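Local structure of conserved domain protein (Bacillus anthracis, 3FBQ) at residues 18-24 and 229-233; 27-32 and 44-48; 47-51 and 143-147; 52-58 and 100-106. The protein is of unknown function but is built almost wholly of beta strands, probably as domains of the immunoglobulin-like E-set type. All blocks are in the same frame, centred on the assembly; numbering follows the deposited sequence.

Interaction 1. Residues 18-24 and 229-233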
loop_
_atom_site.group_PDB
_atom_site.type_symbol
_atom_site.label_atom_id
_atom_site.label_comp_id
_atom_site.label_asym_id
_atom_site.label_seq_id
_atom_site.Cartn_x
_atom_site.Cartn_y
_atom_site.Cartn_z
ATOM N N THR A 18 -17.775 4.343 25.655
ATOM C CA THR A 18 -18.622 5.117 24.745
ATOM C C THR A 18 -18.718 6.602 25.220
ATOM O O THR A 18 -18.622 6.883 26.452
ATOM C CB THR A 18 -20.065 4.440 24.641
ATOM O OG1 THR A 18 -20.466 4.281 23.259
ATOM C CG2 THR A 18 -21.154 5.189 25.511
ATOM N N GLY A 19 -18.893 7.523 24.248
ATOM C CA GLY A 19 -19.044 8.951 24.507
ATOM C C GLY A 19 -18.321 9.894 23.532
ATOM O O GLY A 19 -18.908 10.900 23.117
ATOM N N LEU A 20 -17.073 9.585 23.161
ATOM C CA LEU A 20 -16.271 10.556 22.442
ATOM C C LEU A 20 -16.965 11.085 21.177
ATOM O O LEU A 20 -17.104 12.331 20.994
ATOM C CB LEU A 20 -14.878 10.024 22.126
ATOM C CG LEU A 20 -13.703 11.020 21.909
ATOM C CD1 LEU A 20 -12.822 10.587 20.784
ATOM C CD2 LEU A 20 -14.053 12.472 21.652
ATOM N N TYR A 21 -17.435 10.159 20.329
ATOM C CA TYR A 21 -17.996 10.557 19.024
ATOM C C TYR A 21 -19.401 11.106 19.062
ATOM O O TYR A 21 -19.909 11.647 18.045
ATOM C CB TYR A 21 -17.832 9.466 17.961
ATOM C CG TYR A 21 -16.395 9.334 17.672
ATOM C CD1 TYR A 21 -15.689 10.359 17.016
ATOM C CD2 TYR A 21 -15.707 8.250 18.117
ATOM C CE1 TYR A 21 -14.337 10.270 16.787
ATOM C CE2 TYR A 21 -14.355 8.140 17.895
ATOM C CZ TYR A 21 -13.665 9.145 17.246
ATOM O OH TYR A 21 -12.281 8.964 17.086
ATOM N N GLU A 22 -19.992 11.007 20.246
ATOM C CA GLU A 22 -21.358 11.427 20.432
ATOM C C GLU A 22 -21.773 12.727 19.678
ATOM O O GLU A 22 -22.815 12.714 19.037
ATOM C CB GLU A 22 -21.762 11.470 21.900
ATOM C CG GLU A 22 -22.872 12.526 22.045
ATOM C CD GLU A 22 -24.023 12.156 22.997
ATOM O OE1 GLU A 22 -23.725 11.909 24.203
ATOM O OE2 GLU A 22 -25.210 12.175 22.540
ATOM N N ASN A 23 -20.962 13.800 19.682
ATOM C CA ASN A 23 -21.361 15.019 18.943
ATOM C C ASN A 23 -20.698 15.295 17.645
ATOM O O ASN A 23 -20.789 16.412 17.137
ATOM C CB ASN A 23 -21.264 16.262 19.791
ATOM C CG ASN A 23 -21.860 16.052 21.103
ATOM O OD1 ASN A 23 -23.064 15.798 21.199
ATOM N ND2 ASN A 23 -21.026 16.086 22.149
ATOM N N TYR A 24 -20.082 14.287 17.066
ATOM C CA TYR A 24 -19.317 14.508 15.859
ATOM C C TYR A 24 -20.178 14.758 14.586
ATOM O O TYR A 24 -19.872 15.645 13.778
ATOM C CB TYR A 24 -18.312 13.363 15.685
ATOM C CG TYR A 24 -17.023 13.645 16.364
ATOM C CD1 TYR A 24 -15.863 13.824 15.642
ATOM C CD2 TYR A 24 -16.952 13.756 17.723
ATOM C CE1 TYR A 24 -14.677 14.095 16.261
ATOM C CE2 TYR A 24 -15.773 14.059 18.359
ATOM C CZ TYR A 24 -14.643 14.233 17.612
ATOM O OH TYR A 24 -13.473 14.528 18.247
ATOM N N THR A 229 -7.807 12.545 22.843
ATOM C CA THR A 229 -8.995 13.382 22.717
ATOM C C THR A 229 -10.096 12.868 23.591
ATOM O O THR A 229 -10.259 11.671 23.722
ATOM C CB THR A 229 -9.415 13.490 21.264
ATOM O OG1 THR A 229 -8.222 13.684 20.509
ATOM C CG2 THR A 229 -10.406 14.713 21.035
ATOM N N PHE A 230 -10.816 13.780 24.218
ATOM C CA PHE A 230 -11.856 13.373 25.126
ATOM C C PHE A 230 -13.143 14.148 24.872
ATOM O O PHE A 230 -13.160 15.168 24.139
ATOM C CB PHE A 230 -11.455 13.585 26.565
ATOM C CG PHE A 230 -10.084 13.054 26.945
ATOM C CD1 PHE A 230 -9.972 11.919 27.816
ATOM C CD2 PHE A 230 -8.923 13.706 26.528
ATOM C CE1 PHE A 230 -8.728 11.447 28.254
ATOM C CE2 PHE A 230 -7.628 13.234 26.913
ATOM C CZ PHE A 230 -7.535 12.095 27.792
ATOM N N GLN A 231 -14.201 13.612 25.477
ATOM C CA GLN A 231 -15.591 14.045 25.380
ATOM C C GLN A 231 -15.803 15.532 25.536
ATOM O O GLN A 231 -15.016 16.195 26.214
ATOM C CB GLN A 231 -16.397 13.373 26.499
ATOM C CG GLN A 231 -16.514 11.864 26.365
ATOM C CD GLN A 231 -17.390 11.303 27.448
ATOM O OE1 GLN A 231 -16.993 10.420 28.191
ATOM N NE2 GLN A 231 -18.567 11.856 27.580
ATOM N N LYS A 232 -16.874 16.045 24.908
ATOM C CA LYS A 232 -17.376 17.387 25.205
ATOM C C LYS A 232 -17.120 17.641 26.681
ATOM O O LYS A 232 -17.728 16.993 27.537
ATOM C CB LYS A 232 -18.870 17.472 24.942
ATOM C CG LYS A 232 -19.246 18.732 24.273
ATOM C CD LYS A 232 -20.616 19.150 24.614
ATOM C CE LYS A 232 -20.913 20.573 24.172
ATOM N NZ LYS A 232 -20.084 21.695 24.762
ATOM N N LEU A 233 -16.154 18.506 26.966
ATOM C CA LEU A 233 -15.992 19.103 28.283
ATOM C C LEU A 233 -17.295 19.650 28.892
ATOM O O LEU A 233 -17.980 20.410 28.261
ATOM C CB LEU A 233 -15.025 20.271 28.151
ATOM C CG LEU A 233 -14.659 20.954 29.450
ATOM C CD1 LEU A 233 -14.193 19.906 30.488
ATOM C CD2 LEU A 233 -13.565 21.939 29.163
#

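Interaction 2. Residues 27-32 and 44-48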
loop_
_atom_site.group_PDB
_atom_site.type_symbol
_atom_site.label_atom_id
_atom_site.label_comp_id
_atom_site.label_asym_id
_atom_site.label_seq_id
_atom_site.Cartn_x
_atom_site.Cartn_y
_atom_site.Cartn_z
ATOM N N PHE A 27 -21.601 18.248 14.074
ATOM C CA PHE A 27 -20.667 19.278 13.821
ATOM C C PHE A 27 -19.936 18.959 12.580
ATOM O O PHE A 27 -19.158 19.750 12.101
ATOM C CB PHE A 27 -19.768 19.465 15.026
ATOM C CG PHE A 27 -20.386 20.340 16.044
ATOM C CD1 PHE A 27 -19.957 21.665 16.188
ATOM C CD2 PHE A 27 -21.462 19.877 16.801
ATOM C CE1 PHE A 27 -20.544 22.497 17.118
ATOM C CE2 PHE A 27 -22.081 20.686 17.711
ATOM C CZ PHE A 27 -21.642 22.017 17.872
ATOM N N SER A 28 -20.256 17.821 12.009
ATOM C CA SER A 28 -19.668 17.447 10.729
ATOM C C SER A 28 -20.222 18.100 9.482
ATOM O O SER A 28 -21.342 18.641 9.473
ATOM C CB SER A 28 -19.625 15.939 10.577
ATOM O OG SER A 28 -18.249 15.667 10.787
ATOM N N THR A 29 -19.390 18.068 8.444
ATOM C CA THR A 29 -19.795 18.498 7.120
ATOM C C THR A 29 -20.068 17.222 6.385
ATOM O O THR A 29 -19.167 16.339 6.229
ATOM C CB THR A 29 -18.666 19.195 6.365
ATOM O OG1 THR A 29 -18.097 20.208 7.184
ATOM C CG2 THR A 29 -19.146 19.742 5.044
ATOM N N GLU A 30 -21.306 17.140 5.946
ATOM C CA GLU A 30 -21.794 15.963 5.305
ATOM C C GLU A 30 -21.420 16.083 3.859
ATOM O O GLU A 30 -21.756 17.101 3.260
ATOM C CB GLU A 30 -23.313 15.914 5.418
ATOM C CG GLU A 30 -23.969 15.210 4.269
ATOM C CD GLU A 30 -25.358 14.709 4.637
ATOM O OE1 GLU A 30 -25.430 13.720 5.396
ATOM O OE2 GLU A 30 -26.370 15.329 4.181
ATOM N N LEU A 31 -20.739 15.086 3.283
ATOM C CA LEU A 31 -20.581 15.204 1.856
ATOM C C LEU A 31 -21.038 14.091 0.930
ATOM O O LEU A 31 -21.421 14.351 -0.192
ATOM C CB LEU A 31 -19.272 15.862 1.458
ATOM C CG LEU A 31 -17.862 15.548 1.915
ATOM C CD1 LEU A 31 -17.267 14.581 0.938
ATOM C CD2 LEU A 31 -17.172 16.855 1.781
ATOM N N ASN A 32 -21.074 12.863 1.385
ATOM C CA ASN A 32 -21.627 11.845 0.532
ATOM C C ASN A 32 -21.072 11.961 -0.903
ATOM O O ASN A 32 -21.725 11.700 -1.871
ATOM C CB ASN A 32 -23.156 11.837 0.601
ATOM C CG ASN A 32 -23.668 11.728 2.010
ATOM O OD1 ASN A 32 -23.166 10.939 2.825
ATOM N ND2 ASN A 32 -24.651 12.558 2.340
ATOM N N ILE A 44 -17.503 8.959 0.905
ATOM C CA ILE A 44 -16.885 9.606 2.056
ATOM C C ILE A 44 -17.861 10.556 2.743
ATOM O O ILE A 44 -18.049 11.692 2.308
ATOM C CB ILE A 44 -15.620 10.388 1.653
ATOM C CG1 ILE A 44 -14.365 9.649 2.120
ATOM C CG2 ILE A 44 -15.660 11.796 2.227
ATOM C CD1 ILE A 44 -13.265 10.564 2.610
ATOM N N ASN A 45 -18.480 10.083 3.820
ATOM C CA ASN A 45 -19.728 10.663 4.304
ATOM C C ASN A 45 -19.495 11.933 5.115
ATOM O O ASN A 45 -19.459 13.034 4.565
ATOM C CB ASN A 45 -20.506 9.642 5.136
ATOM C CG ASN A 45 -21.099 8.532 4.292
ATOM O OD1 ASN A 45 -22.043 8.750 3.533
ATOM N ND2 ASN A 45 -20.546 7.331 4.420
ATOM N N ASP A 46 -19.338 11.773 6.424
ATOM C CA ASP A 46 -19.153 12.909 7.319
ATOM C C ASP A 46 -17.689 13.332 7.377
ATOM O O ASP A 46 -16.789 12.493 7.345
ATOM C CB ASP A 46 -19.660 12.575 8.723
ATOM C CG ASP A 46 -21.173 12.510 8.796
ATOM O OD1 ASP A 46 -21.705 12.240 9.893
ATOM O OD2 ASP A 46 -21.830 12.730 7.756
ATOM N N VAL A 47 -17.458 14.638 7.464
ATOM C CA VAL A 47 -16.105 15.173 7.540
ATOM C C VAL A 47 -15.986 16.221 8.643
ATOM O O VAL A 47 -16.905 17.009 8.864
ATOM C CB VAL A 47 -15.669 15.800 6.202
ATOM C CG1 VAL A 47 -16.515 17.025 5.889
ATOM C CG2 VAL A 47 -14.191 16.159 6.240
ATOM N N ILE A 48 -14.849 16.221 9.331
ATOM C CA ILE A 48 -14.639 17.120 10.479
ATOM C C ILE A 48 -13.165 17.156 10.875
ATOM O O ILE A 48 -12.433 16.196 10.720
ATOM C CB ILE A 48 -15.398 16.632 11.703
ATOM C CG1 ILE A 48 -15.655 17.797 12.712
ATOM C CG2 ILE A 48 -14.678 15.387 12.360
ATOM C CD1 ILE A 48 -16.522 17.411 13.901
#

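Interaction 3. Residues 47-51 and 143-147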
loop_
_atom_site.group_PDB
_atom_site.type_symbol
_atom_site.label_atom_id
_atom_site.label_comp_id
_atom_site.label_asym_id
_atom_site.label_seq_id
_atom_site.Cartn_x
_atom_site.Cartn_y
_atom_site.Cartn_z
ATOM N N VAL A 47 -17.458 14.638 7.464
ATOM C CA VAL A 47 -16.105 15.173 7.540
ATOM C C VAL A 47 -15.986 16.221 8.643
ATOM O O VAL A 47 -16.905 17.009 8.864
ATOM C CB VAL A 47 -15.669 15.800 6.202
ATOM C CG1 VAL A 47 -16.515 17.025 5.889
ATOM C CG2 VAL A 47 -14.191 16.159 6.240
ATOM N N ILE A 48 -14.849 16.221 9.331
ATOM C CA ILE A 48 -14.639 17.120 10.479
ATOM C C ILE A 48 -13.165 17.156 10.875
ATOM O O ILE A 48 -12.433 16.196 10.720
ATOM C CB ILE A 48 -15.398 16.632 11.703
ATOM C CG1 ILE A 48 -15.655 17.797 12.712
ATOM C CG2 ILE A 48 -14.678 15.387 12.360
ATOM C CD1 ILE A 48 -16.522 17.411 13.901
ATOM N N SER A 49 -12.742 18.259 11.450
ATOM C CA SER A 49 -11.332 18.518 11.731
ATOM C C SER A 49 -11.235 19.415 12.949
ATOM O O SER A 49 -11.805 20.549 13.017
ATOM C CB SER A 49 -10.677 19.220 10.559
ATOM O OG SER A 49 -9.503 19.837 10.995
ATOM N N ASP A 50 -10.537 18.848 13.922
ATOM C CA ASP A 50 -10.220 19.414 15.244
ATOM C C ASP A 50 -9.478 20.703 15.019
ATOM O O ASP A 50 -9.378 21.483 15.917
ATOM C CB ASP A 50 -9.157 18.489 15.945
ATOM C CG ASP A 50 -9.669 17.804 17.159
ATOM O OD1 ASP A 50 -10.672 18.293 17.689
ATOM O OD2 ASP A 50 -9.065 16.807 17.656
ATOM N N GLY A 51 -8.834 20.872 13.876
ATOM C CA GLY A 51 -7.609 21.670 13.875
ATOM C C GLY A 51 -6.406 20.774 14.149
ATOM O O GLY A 51 -5.280 21.017 13.638
ATOM N N VAL A 143 -10.618 20.670 4.136
ATOM C CA VAL A 143 -11.680 20.998 5.097
ATOM C C VAL A 143 -11.303 22.165 6.050
ATOM O O VAL A 143 -10.199 22.204 6.553
ATOM C CB VAL A 143 -12.086 19.754 5.948
ATOM C CG1 VAL A 143 -10.962 19.383 6.874
ATOM C CG2 VAL A 143 -13.323 20.023 6.757
ATOM N N LYS A 144 -12.240 23.084 6.263
ATOM C CA LYS A 144 -12.126 24.062 7.337
ATOM C C LYS A 144 -12.320 23.410 8.701
ATOM O O LYS A 144 -13.286 22.678 8.920
ATOM C CB LYS A 144 -13.141 25.190 7.144
ATOM C CG LYS A 144 -12.812 26.458 7.915
ATOM C CD LYS A 144 -13.689 27.617 7.471
ATOM C CE LYS A 144 -13.866 28.636 8.585
ATOM N NZ LYS A 144 -12.875 29.743 8.488
ATOM N N SER A 145 -11.394 23.681 9.615
ATOM C CA SER A 145 -11.465 23.141 10.971
ATOM C C SER A 145 -12.493 23.854 11.818
ATOM O O SER A 145 -12.635 25.059 11.738
ATOM C CB SER A 145 -10.132 23.348 11.657
ATOM O OG SER A 145 -9.086 22.633 11.022
ATOM N N MET A 146 -13.169 23.128 12.699
ATOM C CA MET A 146 -13.878 23.796 13.767
ATOM C C MET A 146 -12.856 24.567 14.619
ATOM O O MET A 146 -11.707 24.157 14.704
ATOM C CB MET A 146 -14.884 22.886 14.530
ATOM C CG MET A 146 -14.420 21.638 15.250
ATOM S SD MET A 146 -15.840 20.613 15.889
ATOM C CE MET A 146 -16.878 21.969 15.842
ATOM N N ASP A 147 -13.246 25.729 15.166
ATOM C CA ASP A 147 -12.429 26.476 16.148
ATOM C C ASP A 147 -12.292 25.788 17.480
ATOM O O ASP A 147 -13.241 25.169 17.991
ATOM C CB ASP A 147 -13.079 27.818 16.467
ATOM C CG ASP A 147 -12.568 28.949 15.576
ATOM O OD1 ASP A 147 -11.296 29.118 15.494
ATOM O OD2 ASP A 147 -13.443 29.653 14.969
#

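Interaction 4. Residues 52-58 and 100-106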
loop_
_atom_site.group_PDB
_atom_site.type_symbol
_atom_site.label_atom_id
_atom_site.label_comp_id
_atom_site.label_asym_id
_atom_site.label_seq_id
_atom_site.Cartn_x
_atom_site.Cartn_y
_atom_site.Cartn_z
ATOM N N ARG A 52 -6.624 19.726 14.943
ATOM C CA ARG A 52 -5.521 18.857 15.267
ATOM C C ARG A 52 -5.667 17.585 14.486
ATOM O O ARG A 52 -4.692 17.079 13.932
ATOM C CB ARG A 52 -5.446 18.540 16.766
ATOM C CG ARG A 52 -4.428 17.440 17.166
ATOM C CD ARG A 52 -2.953 17.589 16.645
ATOM N NE ARG A 52 -2.442 18.938 16.875
ATOM C CZ ARG A 52 -1.280 19.418 16.411
ATOM N NH1 ARG A 52 -0.929 20.654 16.664
ATOM N NH2 ARG A 52 -0.445 18.673 15.709
ATOM N N THR A 53 -6.887 17.035 14.504
ATOM C CA THR A 53 -7.112 15.732 13.926
ATOM C C THR A 53 -8.280 15.783 12.907
ATOM O O THR A 53 -9.198 16.618 13.030
ATOM C CB THR A 53 -7.069 14.536 14.974
ATOM O OG1 THR A 53 -8.123 13.633 14.691
ATOM C CG2 THR A 53 -7.182 14.922 16.421
ATOM N N LEU A 54 -8.205 14.980 11.845
ATOM C CA LEU A 54 -9.217 14.999 10.807
ATOM C C LEU A 54 -9.871 13.639 10.822
ATOM O O LEU A 54 -9.181 12.617 10.830
ATOM C CB LEU A 54 -8.562 15.246 9.487
ATOM C CG LEU A 54 -9.388 14.872 8.265
ATOM C CD1 LEU A 54 -10.451 15.932 7.865
ATOM C CD2 LEU A 54 -8.403 14.566 7.094
ATOM N N SER A 55 -11.191 13.610 10.923
ATOM C CA SER A 55 -11.855 12.346 11.043
ATOM C C SER A 55 -12.852 12.332 9.951
ATOM O O SER A 55 -13.486 13.349 9.610
ATOM C CB SER A 55 -12.499 12.090 12.404
ATOM O OG SER A 55 -11.866 12.841 13.446
ATOM N N ILE A 56 -12.942 11.160 9.359
ATOM C CA ILE A 56 -13.695 10.945 8.169
ATOM C C ILE A 56 -14.485 9.651 8.290
ATOM O O ILE A 56 -14.026 8.658 8.899
ATOM C CB ILE A 56 -12.685 10.878 7.048
ATOM C CG1 ILE A 56 -12.858 12.097 6.222
ATOM C CG2 ILE A 56 -12.562 9.460 6.299
ATOM C CD1 ILE A 56 -11.928 12.027 5.105
ATOM N N THR A 57 -15.653 9.669 7.669
ATOM C CA THR A 57 -16.609 8.612 7.779
ATOM C C THR A 57 -16.899 8.141 6.361
ATOM O O THR A 57 -16.940 8.959 5.415
ATOM C CB THR A 57 -17.783 9.209 8.543
ATOM O OG1 THR A 57 -17.689 8.784 9.924
ATOM C CG2 THR A 57 -19.051 8.814 8.000
ATOM N N TYR A 58 -17.031 6.837 6.160
ATOM C CA TYR A 58 -17.226 6.387 4.805
ATOM C C TYR A 58 -18.047 5.147 4.730
ATOM O O TYR A 58 -18.207 4.438 5.724
ATOM C CB TYR A 58 -15.876 6.134 4.121
ATOM C CG TYR A 58 -15.132 4.982 4.748
ATOM C CD1 TYR A 58 -14.191 5.199 5.789
ATOM C CD2 TYR A 58 -15.389 3.672 4.344
ATOM C CE1 TYR A 58 -13.556 4.187 6.370
ATOM C CE2 TYR A 58 -14.743 2.606 4.943
ATOM C CZ TYR A 58 -13.813 2.872 5.939
ATOM O OH TYR A 58 -13.181 1.803 6.516
ATOM N N GLY A 100 -17.154 2.743 7.917
ATOM C CA GLY A 100 -15.947 2.881 8.701
ATOM C C GLY A 100 -15.549 4.287 8.987
ATOM O O GLY A 100 -16.215 5.259 8.551
ATOM N N MET A 101 -14.438 4.430 9.683
ATOM C CA MET A 101 -13.961 5.793 10.013
ATOM C C MET A 101 -12.469 5.774 9.811
ATOM O O MET A 101 -11.803 4.821 10.208
ATOM C CB MET A 101 -14.351 6.184 11.477
ATOM C CG MET A 101 -13.741 7.510 12.074
ATOM S SD MET A 101 -14.438 8.029 13.726
ATOM C CE MET A 101 -13.844 6.675 14.665
ATOM N N VAL A 102 -11.926 6.773 9.143
ATOM C CA VAL A 102 -10.465 6.990 9.250
ATOM C C VAL A 102 -10.100 8.365 9.889
ATOM O O VAL A 102 -10.754 9.412 9.631
ATOM C CB VAL A 102 -9.594 6.567 8.013
ATOM C CG1 VAL A 102 -10.393 6.153 6.731
ATOM C CG2 VAL A 102 -8.605 7.582 7.741
ATOM N N THR A 103 -9.046 8.333 10.687
ATOM C CA THR A 103 -8.660 9.398 11.575
ATOM C C THR A 103 -7.217 9.750 11.269
ATOM O O THR A 103 -6.399 8.874 11.314
ATOM C CB THR A 103 -8.660 8.752 12.970
ATOM O OG1 THR A 103 -9.956 8.886 13.498
ATOM C CG2 THR A 103 -7.648 9.316 13.942
ATOM N N THR A 104 -6.860 10.999 11.000
ATOM C CA THR A 104 -5.425 11.331 10.927
ATOM C C THR A 104 -5.039 12.543 11.812
ATOM O O THR A 104 -5.751 13.540 11.855
ATOM C CB THR A 104 -5.003 11.522 9.483
ATOM O OG1 THR A 104 -5.519 10.427 8.733
ATOM C CG2 THR A 104 -3.489 11.551 9.342
ATOM N N THR A 105 -3.924 12.437 12.521
ATOM C CA THR A 105 -3.459 13.493 13.382
ATOM C C THR A 105 -2.129 14.021 12.853
ATOM O O THR A 105 -1.168 13.254 12.734
ATOM C CB THR A 105 -3.333 12.972 14.838
ATOM O OG1 THR A 105 -4.632 12.515 15.199
ATOM C CG2 THR A 105 -3.000 14.060 15.784
ATOM N N HIS A 106 -2.060 15.307 12.540
ATOM C CA HIS A 106 -0.814 15.856 12.089
ATOM C C HIS A 106 0.027 16.321 13.338
ATOM O O HIS A 106 -0.536 16.432 14.433
ATOM C CB HIS A 106 -1.106 16.963 11.113
ATOM C CG HIS A 106 -1.444 18.255 11.778
ATOM N ND1 HIS A 106 -2.738 18.666 11.994
ATOM C CD2 HIS A 106 -0.652 19.221 12.295
ATOM C CE1 HIS A 106 -2.733 19.837 12.600
ATOM N NE2 HIS A 106 -1.479 20.202 12.787
#

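Interaction 1. Residues 18-24 and 229-233
Leu20 contributes more to the contact than any other residue, lying chiefly against the backbone of Thr229 and Phe230. Its CD2 comes to 3.7 Å from Phe230 C, and CG sits 3.9 Å from Thr229 O. With CG turned opposite the backbone N (chi1 -155°), both methyl branches are brought toward the strand, CD1 near the Thr229 carbonyl and CD2 near Phe230; leucine suits because it offers only carbon to a backbone it does not bond to. Next to it Gln231 packs through its aliphatic part, CG lying 3.9 Å from Gly19 C. Gly19 has no side chain to hold this chain off, and its phi of 140° is one that glycine adopts far more readily than other residues. At the strand's exit, the Asn23 and Lys232 side chains run at about a right angle, with Asn23 ND2 3.8 Å from Lys232 CB. Tyr24 adds a looser touch, its OH 4.1 Å from Thr229 CG2 and weakly hydrogen-bonded to Ser175.

The contact joins two domains: a loop between two short N-terminal helices, tightened by the backbone bonds Glu22 N to Gly19 O and Tyr24 N to Tyr21 O, docks on a strand of the eight-stranded antiparallel sheet.

Several polar groups find partners elsewhere. Gln231 OE1 accepts from Ser210 N and Thr229 OG1 bonds to Asn214, both on strand 208-218, while Ser210 OG also reaches Thr18 O and so bridges both segments. Tyr21 OH bonds to Glu212.

Within the loop Leu20 CD1 rests over one face of Tyr21, whose CD1 stands 3.5 Å above the centre of the Tyr24 ring.

Interaction 2. Residues 27-32 and 44-48
The flat peptide group of Val47 is met from two directions by Ser28 and Thr29. Thr29 N approaches in the carbonyl plane and gives a nearly straight bond of 2.7 Å to Val47 O; Ser28 OG donates to the same oxygen, also at 2.7 Å, from above the plane and well off the lone pairs. A serine suits the position just before the strand because its short hydroxyl can fold back on the neighbouring backbone. Farther along, Leu31 N bonds to Asn45 O with the donor tilted 28° from the carbonyl plane.

The carboxylates of Glu30 and Asp46 share one face of the sheet, Glu30 OE1 lying 4.4 Å from Asp46 OD2. Lys25 makes a salt bridge to Asp46 and a weak, long ion pair with Glu30, which would soften the repulsion. Thr29 and Val47 lie side by side on the opposite face. Leu31 CD1 lies alongside Ile44 CG2 at 3.5 Å, the two side chains pointing the same way. Ahead of the strand, Phe27 CB meets Ile48 CD1 at 4.0 Å; Ile48 holds CG1 anti to its backbone N (chi1 -158°), which sends CD1 toward Phe27.

Thr29 with Val47 forms a hydrogen-bonded pair and Glu30 with Asp46 a non-hydrogen-bonded one, the alternation of an antiparallel beta hairpin, here built from the outermost strand 29-37 of a five-stranded sheet and its neighbour 40-49.

Interaction 3. Residues 47-51 and 143-147
Three side-chain encounters, set at different angles, join Val47, Ile48 and Ser49 to the end of strand 131-144 and the loop that follows. Val47 and Val143 reach toward each other tip to tip, Val47 CG2 meeting Val143 CG2 at 4.0 Å. Each of these CG2 methyls is turned opposite its own backbone N, which aims it at the other; a short branched residue on both sides lets the chains come close. Ile48 instead slants across Met146, whose unbranched chain carries SD to 3.8 Å from Ile48 CD1.

Ser49 points toward the other chain. Its hydroxyl, OG opposite the backbone N at chi1 161°, donates to Ser145 OG over 2.8 Å, while its CB packs 3.7 Å from Val143 CG1. Ser145 OG in turn has its own proton available to the carbonyls of Lys112 and Asp113, probably shared or one at a time.

Backbone reinforces the side chains. Met146 N bonds to Ser49 O at 2.9 Å, approaching nearly end-on to the carbonyl. Gly51, at a phi of 89° that suits glycine, then turns the chain, its CA 3.4 Å from Ser145 OG.

The touching parts run at 62° to each other and join two sheets: strand 40-49 belongs to the five-stranded sheet and strand 131-144 to the three-stranded one, a layout consistent with a beta sandwich of the immunoglobulin-like E-set type.

Interaction 4. Residues 52-58 and 100-106
The guanidinium of Arg52 lies over one face of the His106 ring, centres 4.2 Å apart and planes 28° from parallel. Bends at chi2 and chi3 curl the arginine back over the neighbouring strand, and its NH2 donates to His106 O at 2.6 Å. That oxygen lies in the guanidinium plane, although the donor stands out of the carbonyl plane. Face and edge are thus both used on one residue, and with NE bonded to Tyr179 OH and NH1 to Asp108 O, the rotation of the buried group is well fixed. The aliphatic part is covered too: Arg52 CD packs 3.6 Å from Thr105 CG2.

At the far end Tyr58 lies over Gly100. Its chi1 of 66° places CG between the backbone N and carbonyl carbon and folds the ring across the pairing strand, where Gly100 CA makes a CH-pi contact 3.8 Å from the ring centroid. Glycine fits because a side chain there would run into the tyrosine. The ring also touches a valine, Tyr58 CE1 to Val102 CG1 being 3.7 Å, and Ile56 CG2 adds to this apolar patch.

Along their length the strands pair antiparallel, with two-way backbone bonds at Leu54 with Thr104, Ile56 with Val102 and Tyr58 with Gly100; Leu54 N to Thr104 O is 2.8 Å. Strand 40-49 flanks 53-62 and strand 84-92 flanks 97-106, while Leu76 of strand 71-78, from the three-stranded sheet, covers Leu54, Val102 and Thr104, and Met101 faces Tyr21 in the loop before helix 24-27.

How the interactions relate
Interactions 2 and 4 lie in the same five-stranded sheet, their centres about 11 Å apart, separated by the pairing of strands 40-49 and 53-62 and linked by the probable bond Ile48 O to Ser55 N, 2.9 Å, between those strands. Interaction 3 joins the three-stranded sheet beside both, with centres about 10 Å from each; it shares Val47 and Ile48 with interaction 2, and Val143 CG1 lies 3.6 Å from Leu54 CD1 of interaction 4. Interaction 1 encloses the other three along the chain and joins this part to the eight-stranded domain: Tyr21 CZ touches Met101 CE at 3.6 Å and Tyr24 O lies 3.8 Å from Ile48 CD1.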